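Putative phosphonate binding protein for ABC transporter (Prochlorococcus marinus str. MIT 9301, PDB 5LQ5) binds inorganic phosphite strongly, and methylphosphonate and phosphate very weakly, probably as the periplasmic solute-binding component of an ABC transporter. Local coordinates at residues L73-S78 against V209-L214; K91-V96 against G173-Q178; F119-E124 against M132-L137; S228-L233 against K250-A255. All blocks are in the same frame, centred on the assembly; numbering follows the deposited sequence.

Contact 1: L73-S78 against V209-L214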
loop_
_atom_site.group_PDB
_atom_site.type_symbol
_atom_site.label_atom_id
_atom_site.label_comp_id
_atom_site.label_asym_id
_atom_site.label_seq_id
_atom_site.Cartn_x
_atom_site.Cartn_y
_atom_site.Cartn_z
ATOM N N LEU A 73 1.644 -0.462 -16.560
ATOM C CA LEU A 73 2.411 0.095 -17.651
ATOM C C LEU A 73 3.398 -0.940 -18.224
ATOM O O LEU A 73 3.568 -1.039 -19.430
ATOM C CB LEU A 73 3.141 1.363 -17.219
ATOM C CG LEU A 73 2.258 2.591 -17.005
ATOM C CD1 LEU A 73 3.058 3.671 -16.281
ATOM C CD2 LEU A 73 1.662 3.119 -18.333
ATOM N N GLN A 74 4.062 -1.685 -17.337
ATOM C CA GLN A 74 5.058 -2.713 -17.706
ATOM C C GLN A 74 4.424 -3.972 -18.269
ATOM O O GLN A 74 5.060 -4.735 -18.954
ATOM C CB GLN A 74 5.928 -3.093 -16.506
ATOM C CG GLN A 74 6.888 -2.017 -16.022
ATOM C CD GLN A 74 8.115 -2.624 -15.356
ATOM O OE1 GLN A 74 8.026 -3.679 -14.762
ATOM N NE2 GLN A 74 9.264 -1.979 -15.498
ATOM N N THR A 75 3.169 -4.175 -17.914
ATOM C CA THR A 75 2.410 -5.382 -18.204
ATOM C C THR A 75 1.062 -5.030 -18.852
ATOM O O THR A 75 0.028 -5.021 -18.176
ATOM C CB THR A 75 2.158 -6.192 -16.906
ATOM O OG1 THR A 75 3.331 -6.130 -16.080
ATOM C CG2 THR A 75 1.827 -7.638 -17.196
ATOM N N PRO A 76 1.067 -4.734 -20.172
ATOM C CA PRO A 76 -0.126 -4.381 -20.894
ATOM C C PRO A 76 -1.285 -5.370 -20.820
ATOM O O PRO A 76 -1.109 -6.588 -20.675
ATOM C CB PRO A 76 0.352 -4.254 -22.347
ATOM C CG PRO A 76 1.803 -4.086 -22.275
ATOM C CD PRO A 76 2.246 -4.809 -21.062
ATOM N N ASN A 77 -2.483 -4.805 -20.815
ATOM C CA ASN A 77 -3.721 -5.583 -20.933
ATOM C C ASN A 77 -4.019 -6.388 -19.671
ATOM O O ASN A 77 -4.809 -7.329 -19.664
ATOM C CB ASN A 77 -3.672 -6.459 -22.188
ATOM C CG ASN A 77 -3.470 -5.625 -23.431
ATOM O OD1 ASN A 77 -2.526 -5.832 -24.179
ATOM N ND2 ASN A 77 -4.312 -4.605 -23.597
ATOM N N SER A 78 -3.366 -5.996 -18.586
ATOM C CA SER A 78 -3.706 -6.511 -17.286
ATOM C C SER A 78 -5.003 -5.843 -16.851
ATOM O O SER A 78 -5.473 -4.877 -17.469
ATOM C CB SER A 78 -2.597 -6.240 -16.299
ATOM O OG SER A 78 -2.194 -4.912 -16.469
ATOM N N VAL A 209 -4.883 -6.254 -8.908
ATOM C CA VAL A 209 -4.573 -6.326 -10.322
ATOM C C VAL A 209 -4.395 -7.781 -10.713
ATOM O O VAL A 209 -3.634 -8.498 -10.073
ATOM C CB VAL A 209 -3.320 -5.515 -10.690
ATOM C CG1 VAL A 209 -3.058 -5.579 -12.198
ATOM C CG2 VAL A 209 -3.461 -4.051 -10.249
ATOM N N ALA A 210 -5.032 -8.197 -11.813
ATOM C CA ALA A 210 -4.886 -9.564 -12.338
ATOM C C ALA A 210 -4.250 -9.568 -13.733
ATOM O O ALA A 210 -4.411 -8.605 -14.511
ATOM C CB ALA A 210 -6.233 -10.290 -12.397
ATOM N N GLN A 211 -3.569 -10.653 -14.060
ATOM C CA GLN A 211 -3.077 -10.922 -15.414
ATOM C C GLN A 211 -4.259 -10.965 -16.376
ATOM O O GLN A 211 -5.371 -11.394 -16.024
ATOM C CB GLN A 211 -2.307 -12.239 -15.520
ATOM C CG GLN A 211 -1.054 -12.329 -14.686
ATOM C CD GLN A 211 0.109 -11.499 -15.201
ATOM O OE1 GLN A 211 0.082 -10.958 -16.297
ATOM N NE2 GLN A 211 1.130 -11.392 -14.391
ATOM N N GLY A 212 -3.970 -10.568 -17.602
ATOM C CA GLY A 212 -4.948 -10.534 -18.687
ATOM C C GLY A 212 -5.189 -11.860 -19.358
ATOM O O GLY A 212 -6.124 -11.987 -20.143
ATOM N N ASP A 213 -4.356 -12.850 -19.063
ATOM C CA ASP A 213 -4.416 -14.144 -19.783
ATOM C C ASP A 213 -4.942 -15.329 -19.007
ATOM O O ASP A 213 -4.681 -16.495 -19.371
ATOM C CB ASP A 213 -3.046 -14.499 -20.353
ATOM C CG ASP A 213 -1.949 -14.592 -19.284
ATOM O OD1 ASP A 213 -2.180 -15.054 -18.138
ATOM O OD2 ASP A 213 -0.815 -14.188 -19.597
ATOM N N LEU A 214 -5.678 -15.053 -17.945
ATOM C CA LEU A 214 -6.080 -16.131 -17.063
ATOM C C LEU A 214 -6.985 -17.173 -17.715
ATOM O O LEU A 214 -6.890 -18.352 -17.372
ATOM C CB LEU A 214 -6.672 -15.592 -15.766
ATOM C CG LEU A 214 -5.642 -14.775 -14.962
ATOM C CD1 LEU A 214 -6.309 -14.290 -13.697
ATOM C CD2 LEU A 214 -4.374 -15.553 -14.616
#
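The flat side-chain group at this contact is the carboxamide of Gln211, which is met at its oxygen: Thr75 CG2 lies 3.9 Å from Gln211 OE1, and the two side chains cross at about a right angle. Gln211 starts out pointing away from 73-78 but bends at chi2 (-73°), which brings the amide back beside Thr75. Its NE2 is gripped by the carbonyls of Phe53 and Leu58, and OE1 also takes a weak hydrogen bond from Lys56 NZ, so the group is held chiefly from outside the contact. Thr75 CG2, anti to the backbone N, takes the side near Gln211, while OG1 bonds back to Ala71 O. From Thr75 to Ser78 the chain makes a type II beta turn between helix 65-74 and strand 79-84, the neighbour of strand 207-210 in the class II periplasmic binding protein sheet; Ala210 pairs with Ile79 just past the turn. In one of its two conformers, Ser78 OG closes the turn with a 2.8 Å hydrogen bond to Thr75 O, arriving nearly along the C=O axis (175°). That leaves Ser78 CB to meet the other segment, 3.5 Å from Ala210 O and 4.2 Å from Val209 CG1. Beside it, Gly212 CA makes a CA-H...O contact of 3.4 Å with Asn77 O, an approach so close that a CB here would clash.

Contact 2: K91-V96 against G173-Q178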
loop_
_atom_site.group_PDB
_atom_site.type_symbol
_atom_site.label_atom_id
_atom_site.label_comp_id
_atom_site.label_asym_id
_atom_site.label_seq_id
_atom_site.Cartn_x
_atom_site.Cartn_y
_atom_site.Cartn_z
ATOM N N LYS A 91 -5.599 8.285 2.830
ATOM C CA LYS A 91 -4.798 9.320 3.485
ATOM C C LYS A 91 -3.496 8.784 4.085
ATOM O O LYS A 91 -3.401 7.617 4.457
ATOM C CB LYS A 91 -5.583 10.015 4.608
ATOM C CG LYS A 91 -6.852 10.665 4.132
ATOM C CD LYS A 91 -7.649 11.138 5.343
ATOM C CE LYS A 91 -8.902 11.875 4.910
ATOM N NZ LYS A 91 -9.580 12.435 6.110
ATOM N N SER A 92 -2.511 9.678 4.153
ATOM C CA SER A 92 -1.303 9.442 4.911
ATOM C C SER A 92 -1.355 10.220 6.217
ATOM O O SER A 92 -2.102 11.199 6.375
ATOM C CB SER A 92 -0.065 9.896 4.145
ATOM O OG SER A 92 0.051 9.262 2.871
ATOM N N VAL A 93 -0.483 9.802 7.116
ATOM C CA VAL A 93 -0.124 10.555 8.308
ATOM C C VAL A 93 1.366 10.829 8.343
ATOM O O VAL A 93 2.210 10.022 7.892
ATOM C CB VAL A 93 -0.543 9.854 9.618
ATOM C CG1 VAL A 93 -2.060 9.732 9.650
ATOM C CG2 VAL A 93 0.130 8.481 9.808
ATOM N N PHE A 94 1.673 12.023 8.810
ATOM C CA PHE A 94 2.989 12.372 9.273
ATOM C C PHE A 94 3.028 12.176 10.779
ATOM O O PHE A 94 2.129 12.636 11.490
ATOM C CB PHE A 94 3.343 13.807 8.923
ATOM C CG PHE A 94 3.636 14.035 7.450
ATOM C CD1 PHE A 94 4.925 14.205 6.993
ATOM C CD2 PHE A 94 2.613 14.101 6.531
ATOM C CE1 PHE A 94 5.178 14.457 5.651
ATOM C CE2 PHE A 94 2.850 14.330 5.173
ATOM C CZ PHE A 94 4.140 14.499 4.726
ATOM N N VAL A 95 4.063 11.510 11.260
ATOM C CA VAL A 95 4.291 11.261 12.672
ATOM C C VAL A 95 5.643 11.799 13.102
ATOM O O VAL A 95 6.604 11.847 12.287
ATOM C CB VAL A 95 4.162 9.790 13.054
ATOM C CG1 VAL A 95 2.785 9.256 12.729
ATOM C CG2 VAL A 95 5.232 8.931 12.432
ATOM N N VAL A 96 5.718 12.197 14.374
ATOM C CA VAL A 96 6.943 12.703 14.971
ATOM C C VAL A 96 7.239 12.026 16.290
ATOM O O VAL A 96 6.329 11.590 16.996
ATOM C CB VAL A 96 6.945 14.224 15.166
ATOM C CG1 VAL A 96 6.905 14.941 13.817
ATOM C CG2 VAL A 96 5.763 14.657 16.033
ATOM N N GLY A 173 8.427 10.877 10.152
ATOM C CA GLY A 173 8.176 10.078 8.958
ATOM C C GLY A 173 6.734 10.157 8.493
ATOM O O GLY A 173 5.913 10.848 9.108
ATOM N N ALA A 174 6.442 9.517 7.377
ATOM C CA ALA A 174 5.119 9.459 6.796
ATOM C C ALA A 174 4.727 8.070 6.428
ATOM O O ALA A 174 5.555 7.285 5.945
ATOM C CB ALA A 174 5.018 10.367 5.579
ATOM N N LEU A 175 3.447 7.769 6.607
ATOM C CA LEU A 175 2.940 6.424 6.327
ATOM C C LEU A 175 1.439 6.381 6.084
ATOM O O LEU A 175 0.721 7.342 6.335
ATOM C CB LEU A 175 3.326 5.429 7.433
ATOM C CG LEU A 175 2.656 5.676 8.781
ATOM C CD1 LEU A 175 2.384 4.326 9.427
ATOM C CD2 LEU A 175 3.517 6.566 9.661
ATOM N N ASN A 176 1.016 5.216 5.619
ATOM C CA ASN A 176 -0.387 4.757 5.497
ATOM C C ASN A 176 -1.159 5.029 6.818
ATOM O O ASN A 176 -0.777 4.549 7.876
ATOM C CB ASN A 176 -0.302 3.266 5.171
ATOM C CG ASN A 176 -1.624 2.555 5.112
ATOM O OD1 ASN A 176 -2.526 2.822 5.901
ATOM N ND2 ASN A 176 -1.739 1.598 4.193
ATOM N N LYS A 177 -2.267 5.752 6.751
ATOM C CA LYS A 177 -3.017 6.162 7.986
ATOM C C LYS A 177 -3.684 4.945 8.666
ATOM O O LYS A 177 -3.719 4.845 9.893
ATOM C CB LYS A 177 -4.069 7.224 7.651
ATOM C CG LYS A 177 -4.987 7.592 8.827
ATOM C CD LYS A 177 -5.749 8.861 8.466
ATOM C CE LYS A 177 -6.639 9.348 9.605
ATOM N NZ LYS A 177 -7.901 8.576 9.648
ATOM N N GLN A 178 -4.194 4.014 7.857
ATOM C CA GLN A 178 -4.781 2.754 8.389
ATOM C C GLN A 178 -3.776 1.911 9.186
ATOM O O GLN A 178 -4.083 1.354 10.216
ATOM C CB GLN A 178 -5.400 1.901 7.268
ATOM C CG GLN A 178 -6.288 0.779 7.766
ATOM C CD GLN A 178 -7.567 1.300 8.409
ATOM O OE1 GLN A 178 -8.354 1.969 7.753
ATOM N NE2 GLN A 178 -7.774 0.997 9.696
#
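Strands 92-96 and 173-176 run antiparallel, 4.7 Å apart at closest approach and 149° between their directions, with Val93-Leu175 and Val95-Gly173 as the hydrogen-bonded pairs. Val93 N reaches Leu175 O at 2.8 Å, almost straight (168°). Lys177 N donates to Lys91 O at 3.2 Å, on a carbonyl lone pair, carrying the ladder into the first turn of helix 177-186. Between the Val93-Leu175 and Val95-Gly173 pairs, Phe94 and Ala174 share one face of the sheet, and Ala174 CB sits over the centre of the Phe94 ring in a CH-pi contact, 4.1 Å from the centroid. On the other face Val93 splits its branches. CG2, in the crowded position between N and carbonyl carbon, lies 3.9 Å from Leu175 CD2, side by side with that chain; CG1 meets Lys177 CG at 3.7 Å, crossing the lysine stem. An alanine at Val93 would lose both branches and would probably loosen Leu175 and the aliphatic stem of Lys177. Leu175 CD2 also packs on Val95 CG2, 4.0 Å away. The ammonium groups of Lys91 and Lys177 stay apart, NZ to NZ 5.5 Å, and Lys177 is paired with Glu181, which would ease their repulsion. Asn176 caps the helix: OD1 accepts from Val179 N, which fixes the turn of the amide and directs ND2 to Tyr206 OH. The cap thus probably positions Tyr206, a residue of the phosphite pocket, from the second shell.

Contact 3: F119-E124 against M132-L137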
loop_
_atom_site.group_PDB
_atom_site.type_symbol
_atom_site.label_atom_id
_atom_site.label_comp_id
_atom_site.label_asym_id
_atom_site.label_seq_id
_atom_site.Cartn_x
_atom_site.Cartn_y
_atom_site.Cartn_z
ATOM N N PHE A 119 14.369 12.625 8.558
ATOM C CA PHE A 119 13.028 12.255 8.041
ATOM C C PHE A 119 13.143 10.963 7.236
ATOM O O PHE A 119 14.071 10.790 6.441
ATOM C CB PHE A 119 12.439 13.365 7.150
ATOM C CG PHE A 119 11.054 13.082 6.693
ATOM C CD1 PHE A 119 9.972 13.466 7.464
ATOM C CD2 PHE A 119 10.824 12.336 5.556
ATOM C CE1 PHE A 119 8.668 13.160 7.085
ATOM C CE2 PHE A 119 9.538 12.035 5.155
ATOM C CZ PHE A 119 8.460 12.420 5.925
ATOM N N THR A 120 12.203 10.048 7.467
ATOM C CA THR A 120 12.105 8.821 6.646
ATOM C C THR A 120 10.713 8.670 5.995
ATOM O O THR A 120 9.676 8.839 6.622
ATOM C CB THR A 120 12.467 7.543 7.404
ATOM O OG1 THR A 120 12.578 6.442 6.481
ATOM C CG2 THR A 120 11.472 7.190 8.510
ATOM N N PHE A 121 10.739 8.332 4.728
ATOM C CA PHE A 121 9.618 7.819 4.008
ATOM C C PHE A 121 9.556 6.301 4.185
ATOM O O PHE A 121 10.437 5.664 4.784
ATOM C CB PHE A 121 9.810 8.086 2.511
ATOM C CG PHE A 121 9.785 9.546 2.112
ATOM C CD1 PHE A 121 8.609 10.276 2.113
ATOM C CD2 PHE A 121 10.937 10.173 1.722
ATOM C CE1 PHE A 121 8.598 11.582 1.689
ATOM C CE2 PHE A 121 10.930 11.485 1.332
ATOM C CZ PHE A 121 9.774 12.181 1.321
ATOM N N GLY A 122 8.498 5.719 3.671
ATOM C CA GLY A 122 8.412 4.282 3.450
ATOM C C GLY A 122 9.194 3.843 2.212
ATOM O O GLY A 122 10.215 4.427 1.875
ATOM N N SER A 123 8.684 2.825 1.526
ATOM C CA SER A 123 9.301 2.420 0.261
ATOM C C SER A 123 9.417 3.578 -0.699
ATOM O O SER A 123 8.515 4.400 -0.784
ATOM C CB SER A 123 8.496 1.315 -0.421
ATOM O OG SER A 123 9.012 1.014 -1.737
ATOM N N GLU A 124 10.490 3.559 -1.485
ATOM C CA GLU A 124 10.650 4.568 -2.537
ATOM C C GLU A 124 9.442 4.579 -3.473
ATOM O O GLU A 124 9.136 5.609 -4.041
ATOM C CB GLU A 124 11.888 4.243 -3.391
ATOM C CG GLU A 124 13.244 4.355 -2.655
ATOM C CD GLU A 124 13.713 3.094 -1.928
ATOM O OE1 GLU A 124 12.900 2.160 -1.672
ATOM O OE2 GLU A 124 14.935 3.047 -1.604
ATOM N N MET A 132 2.841 10.552 -2.205
ATOM C CA MET A 132 1.942 11.606 -1.756
ATOM C C MET A 132 2.569 12.467 -0.652
ATOM O O MET A 132 2.488 13.683 -0.729
ATOM C CB MET A 132 0.584 11.026 -1.441
ATOM C CG MET A 132 -0.117 10.443 -2.690
ATOM S SD MET A 132 -0.222 11.506 -4.151
ATOM C CE MET A 132 -1.166 12.849 -3.443
ATOM N N PRO A 133 3.245 11.853 0.337
ATOM C CA PRO A 133 3.984 12.682 1.310
ATOM C C PRO A 133 4.957 13.675 0.684
ATOM O O PRO A 133 4.975 14.865 1.080
ATOM C CB PRO A 133 4.689 11.636 2.175
ATOM C CG PRO A 133 3.665 10.520 2.249
ATOM C CD PRO A 133 3.129 10.453 0.838
ATOM N N GLU A 134 5.731 13.226 -0.308
ATOM C CA GLU A 134 6.665 14.118 -1.012
ATOM C C GLU A 134 5.925 15.249 -1.763
ATOM O O GLU A 134 6.339 16.414 -1.716
ATOM C CB GLU A 134 7.616 13.367 -1.957
ATOM C CG GLU A 134 8.707 14.285 -2.509
ATOM C CD GLU A 134 9.898 13.596 -3.169
ATOM O OE1 GLU A 134 9.920 12.365 -3.308
ATOM O OE2 GLU A 134 10.823 14.330 -3.586
ATOM N N TYR A 135 4.861 14.880 -2.468
ATOM C CA TYR A 135 4.005 15.858 -3.135
ATOM C C TYR A 135 3.544 16.958 -2.176
ATOM O O TYR A 135 3.645 18.146 -2.490
ATOM C CB TYR A 135 2.810 15.137 -3.795
ATOM C CG TYR A 135 1.839 15.989 -4.547
ATOM C CD1 TYR A 135 2.157 16.485 -5.810
ATOM C CD2 TYR A 135 0.575 16.205 -4.050
ATOM C CE1 TYR A 135 1.238 17.240 -6.515
ATOM C CE2 TYR A 135 -0.361 16.934 -4.740
ATOM C CZ TYR A 135 -0.026 17.439 -5.972
ATOM O OH TYR A 135 -0.971 18.158 -6.637
ATOM N N PHE A 136 3.037 16.557 -1.022
ATOM C CA PHE A 136 2.525 17.519 -0.017
ATOM C C PHE A 136 3.631 18.354 0.618
ATOM O O PHE A 136 3.498 19.581 0.794
ATOM C CB PHE A 136 1.671 16.842 1.033
ATOM C CG PHE A 136 0.425 16.187 0.491
ATOM C CD1 PHE A 136 -0.473 16.875 -0.323
ATOM C CD2 PHE A 136 0.172 14.865 0.796
ATOM C CE1 PHE A 136 -1.610 16.239 -0.810
ATOM C CE2 PHE A 136 -0.959 14.225 0.317
ATOM C CZ PHE A 136 -1.857 14.903 -0.490
ATOM N N LEU A 137 4.749 17.700 0.920
ATOM C CA LEU A 137 5.939 18.411 1.426
ATOM C C LEU A 137 6.335 19.520 0.452
ATOM O O LEU A 137 6.547 20.687 0.824
ATOM C CB LEU A 137 7.117 17.457 1.626
ATOM C CG LEU A 137 7.035 16.627 2.909
ATOM C CD1 LEU A 137 7.898 15.381 2.813
ATOM C CD2 LEU A 137 7.447 17.447 4.120
#
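Phe121 leaves strand 119-121 with CB pointing toward helix 127-139, and chi1 of -66° puts CG anti to the carbonyl carbon, at the edge of the Phe119 ring and in its plane. CD1 comes next, 4.1 Å from Pro133 CB. One bond further, CE1 is 3.9 Å from the same Pro133 CB, which lies at the ring's edge as the two side chains slide past each other in opposite directions; CE1 also nears the backbone N of Glu134. At the tip, CZ meets Leu137 CD1 end to end at 4.0 Å and lies 4.1 Å from Glu134 CB. The Glu134 side chain crosses that of Phe121 at about a right angle, its extended chain ending in a salt bridge to Arg130. One face of the Phe121 ring carries Phe119 CE2, 3.5 Å above the plane and over its centre, while the helix meets the ring's edge and tip. Phe119 CZ adds a looser touch on Leu137 CD1. Pro133, lacking an N-H, marks a kink in the helix. This is the packing of strand on helix in a beta-alpha-beta unit, 119-121, 127-139 and 153-154, whose strand-to-helix loop and helix start supply Ser126, Thr127 and Ser128 to the phosphite pocket.

Contact 4: S228-L233 against K250-A255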
loop_
_atom_site.group_PDB
_atom_site.type_symbol
_atom_site.label_atom_id
_atom_site.label_comp_id
_atom_site.label_asym_id
_atom_site.label_seq_id
_atom_site.Cartn_x
_atom_site.Cartn_y
_atom_site.Cartn_z
ATOM N N SER A 228 -15.884 -11.587 -9.222
ATOM C CA SER A 228 -17.128 -11.853 -8.479
ATOM C C SER A 228 -16.876 -12.361 -7.061
ATOM O O SER A 228 -17.466 -11.874 -6.104
ATOM C CB SER A 228 -17.995 -12.851 -9.255
ATOM O OG SER A 228 -19.309 -12.863 -8.747
ATOM N N VAL A 229 -15.963 -13.308 -6.925
ATOM C CA VAL A 229 -15.630 -13.847 -5.594
ATOM C C VAL A 229 -15.132 -12.738 -4.672
ATOM O O VAL A 229 -15.550 -12.609 -3.529
ATOM C CB VAL A 229 -14.593 -14.990 -5.681
ATOM C CG1 VAL A 229 -13.988 -15.357 -4.329
ATOM C CG2 VAL A 229 -15.227 -16.204 -6.346
ATOM N N ILE A 230 -14.240 -11.914 -5.194
ATOM C CA ILE A 230 -13.636 -10.848 -4.369
ATOM C C ILE A 230 -14.701 -9.788 -4.000
ATOM O O ILE A 230 -14.801 -9.363 -2.852
ATOM C CB ILE A 230 -12.408 -10.227 -5.082
ATOM C CG1 ILE A 230 -11.272 -11.279 -5.220
ATOM C CG2 ILE A 230 -11.917 -8.988 -4.338
ATOM C CD1 ILE A 230 -10.104 -10.843 -6.102
ATOM N N LEU A 231 -15.510 -9.388 -4.975
ATOM C CA LEU A 231 -16.550 -8.387 -4.738
ATOM C C LEU A 231 -17.692 -8.891 -3.841
ATOM O O LEU A 231 -18.401 -8.097 -3.223
ATOM C CB LEU A 231 -17.119 -7.894 -6.071
ATOM C CG LEU A 231 -16.154 -7.106 -6.950
ATOM C CD1 LEU A 231 -16.799 -6.848 -8.311
ATOM C CD2 LEU A 231 -15.731 -5.807 -6.300
ATOM N N ASN A 232 -17.864 -10.201 -3.783
ATOM C CA ASN A 232 -18.986 -10.788 -3.015
ATOM C C ASN A 232 -18.598 -11.275 -1.617
ATOM O O ASN A 232 -19.435 -11.815 -0.896
ATOM C CB ASN A 232 -19.670 -11.906 -3.801
ATOM C CG ASN A 232 -20.467 -11.385 -4.992
ATOM O OD1 ASN A 232 -21.086 -10.350 -4.921
ATOM N ND2 ASN A 232 -20.488 -12.149 -6.067
ATOM N N LEU A 233 -17.340 -11.075 -1.230
ATOM C CA LEU A 233 -16.920 -11.328 0.142
ATOM C C LEU A 233 -17.827 -10.542 1.104
ATOM O O LEU A 233 -18.084 -9.343 0.952
ATOM C CB LEU A 233 -15.445 -10.992 0.383
ATOM C CG LEU A 233 -14.410 -11.940 -0.227
ATOM C CD1 LEU A 233 -13.013 -11.336 -0.102
ATOM C CD2 LEU A 233 -14.437 -13.321 0.397
ATOM N N LYS A 250 -15.083 -3.361 5.226
ATOM C CA LYS A 250 -16.388 -4.081 5.280
ATOM C C LYS A 250 -16.697 -4.862 4.013
ATOM O O LYS A 250 -17.525 -5.779 4.010
ATOM C CB LYS A 250 -17.528 -3.100 5.616
ATOM C CG LYS A 250 -17.281 -2.275 6.882
ATOM C CD LYS A 250 -17.217 -3.120 8.152
ATOM C CE LYS A 250 -16.360 -2.463 9.224
ATOM N NZ LYS A 250 -16.358 -3.247 10.490
ATOM N N ARG A 251 -16.019 -4.482 2.931
ATOM C CA ARG A 251 -16.235 -5.059 1.610
ATOM C C ARG A 251 -15.118 -4.642 0.648
ATOM O O ARG A 251 -14.378 -3.687 0.901
ATOM C CB ARG A 251 -17.576 -4.592 1.031
ATOM C CG ARG A 251 -17.709 -3.076 0.890
ATOM C CD ARG A 251 -19.050 -2.688 0.290
ATOM N NE ARG A 251 -19.112 -1.259 -0.011
ATOM C CZ ARG A 251 -19.966 -0.673 -0.845
ATOM N NH1 ARG A 251 -20.895 -1.375 -1.492
ATOM N NH2 ARG A 251 -19.878 0.641 -1.041
ATOM N N PHE A 252 -15.038 -5.367 -0.452
ATOM C CA PHE A 252 -14.354 -4.902 -1.662
ATOM C C PHE A 252 -15.379 -4.370 -2.655
ATOM O O PHE A 252 -16.501 -4.829 -2.675
ATOM C CB PHE A 252 -13.540 -6.012 -2.320
ATOM C CG PHE A 252 -12.307 -6.412 -1.548
ATOM C CD1 PHE A 252 -11.165 -5.629 -1.575
ATOM C CD2 PHE A 252 -12.298 -7.562 -0.799
ATOM C CE1 PHE A 252 -10.041 -6.014 -0.846
ATOM C CE2 PHE A 252 -11.195 -7.952 -0.085
ATOM C CZ PHE A 252 -10.042 -7.191 -0.117
ATOM N N ILE A 253 -14.953 -3.420 -3.468
ATOM C CA ILE A 253 -15.761 -2.739 -4.478
ATOM C C ILE A 253 -14.996 -2.673 -5.796
ATOM O O ILE A 253 -13.778 -2.879 -5.842
ATOM C CB ILE A 253 -16.138 -1.295 -4.052
ATOM C CG1 ILE A 253 -14.894 -0.414 -3.912
ATOM C CG2 ILE A 253 -16.928 -1.315 -2.751
ATOM C CD1 ILE A 253 -15.224 1.058 -3.770
ATOM N N LYS A 254 -15.716 -2.336 -6.850
ATOM C CA LYS A 254 -15.155 -2.210 -8.191
ATOM C C LYS A 254 -14.143 -1.040 -8.269
ATOM O O LYS A 254 -14.228 -0.045 -7.554
ATOM C CB LYS A 254 -16.241 -2.007 -9.260
ATOM C CG LYS A 254 -17.142 -3.210 -9.376
ATOM C CD LYS A 254 -18.149 -3.047 -10.483
ATOM C CE LYS A 254 -19.281 -4.032 -10.284
ATOM N NZ LYS A 254 -20.301 -3.924 -11.358
ATOM N N ALA A 255 -13.186 -1.213 -9.159
ATOM C CA ALA A 255 -12.155 -0.221 -9.406
ATOM C C ALA A 255 -11.832 -0.235 -10.876
ATOM O O ALA A 255 -11.796 -1.301 -11.485
ATOM C CB ALA A 255 -10.912 -0.546 -8.590
HETATM O O HOH W 1 -16.684 -7.698 -0.673
HETATM O O HOH W 2 -18.883 -5.457 -3.600
HETATM O O HOH W 3 -19.074 -7.578 2.957
#
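Lys250 joins through its backbone: water 3 donates both to Lys250 O, at 2.6 Å, and to Leu233 O, bridging the two segments. Arg251 turns its side chain away, with Ile253 CG2 above one face of the guanidinium, toward its rim, and NE in a salt bridge with Asp85. Phe252 has the largest share of the contact, with Leu231 close behind. Phe252 N donates to water 1 at 2.9 Å, and water 1 donates in turn to Leu233 O, 2.7 Å away; Phe252 O accepts a hydrogen bond from water 2, which also donates to Leu231 O. With chi1 at -71° the ring packs against Ile230 and Leu233: Ile230 CG2 lies off-centre over it, 3.8 Å from CG, in a CH-pi contact, while Leu233 CD1 sits at the edge, 3.8 Å from CE2, the two chains side by side. Trp208 and Phe247 add edge-to-face contacts to the same ring. An alanine at Phe252 would strip Ile230 and Leu233 of this aromatic partner and is likely to loosen the helix end against the strand. Ile253 faces away from the helix, but its carbonyl carbon is pressed by Leu231 CD2 at 3.3 Å, a tight fit against the peptide. Lys254 crosses Leu231 at about a right angle, CG to CD1 3.8 Å, although its chain is poorly ordered. Through waters and apolar side chains the arrangement joins the C-terminal end of helix 222-231 to the short, weakly bonded edge strand 252-253 of the six-stranded sheet in one lobe of this class II periplasmic binding protein.

In the fold
The four contacts divide between the two lobes that hold phosphite between them. Contacts 1 and 4, with centres 19 Å apart, reach the six-stranded sheet, where strand 79-84 lies between strands 207-210 and 252-253. Contacts 2 and 3 belong to the five-stranded sheet; their centres are 9 Å apart and they touch where Pro133 of helix 127-139 packs on Ala174; strands 172-176 and 119-121 are also neighbours. Along the chain, contact 3 falls between the segments of contact 2, and both fall between those of contact 1; contact 4 follows. The order fits the class II topology, in which the chain passes to the second lobe and returns, placing the pocket at the interface.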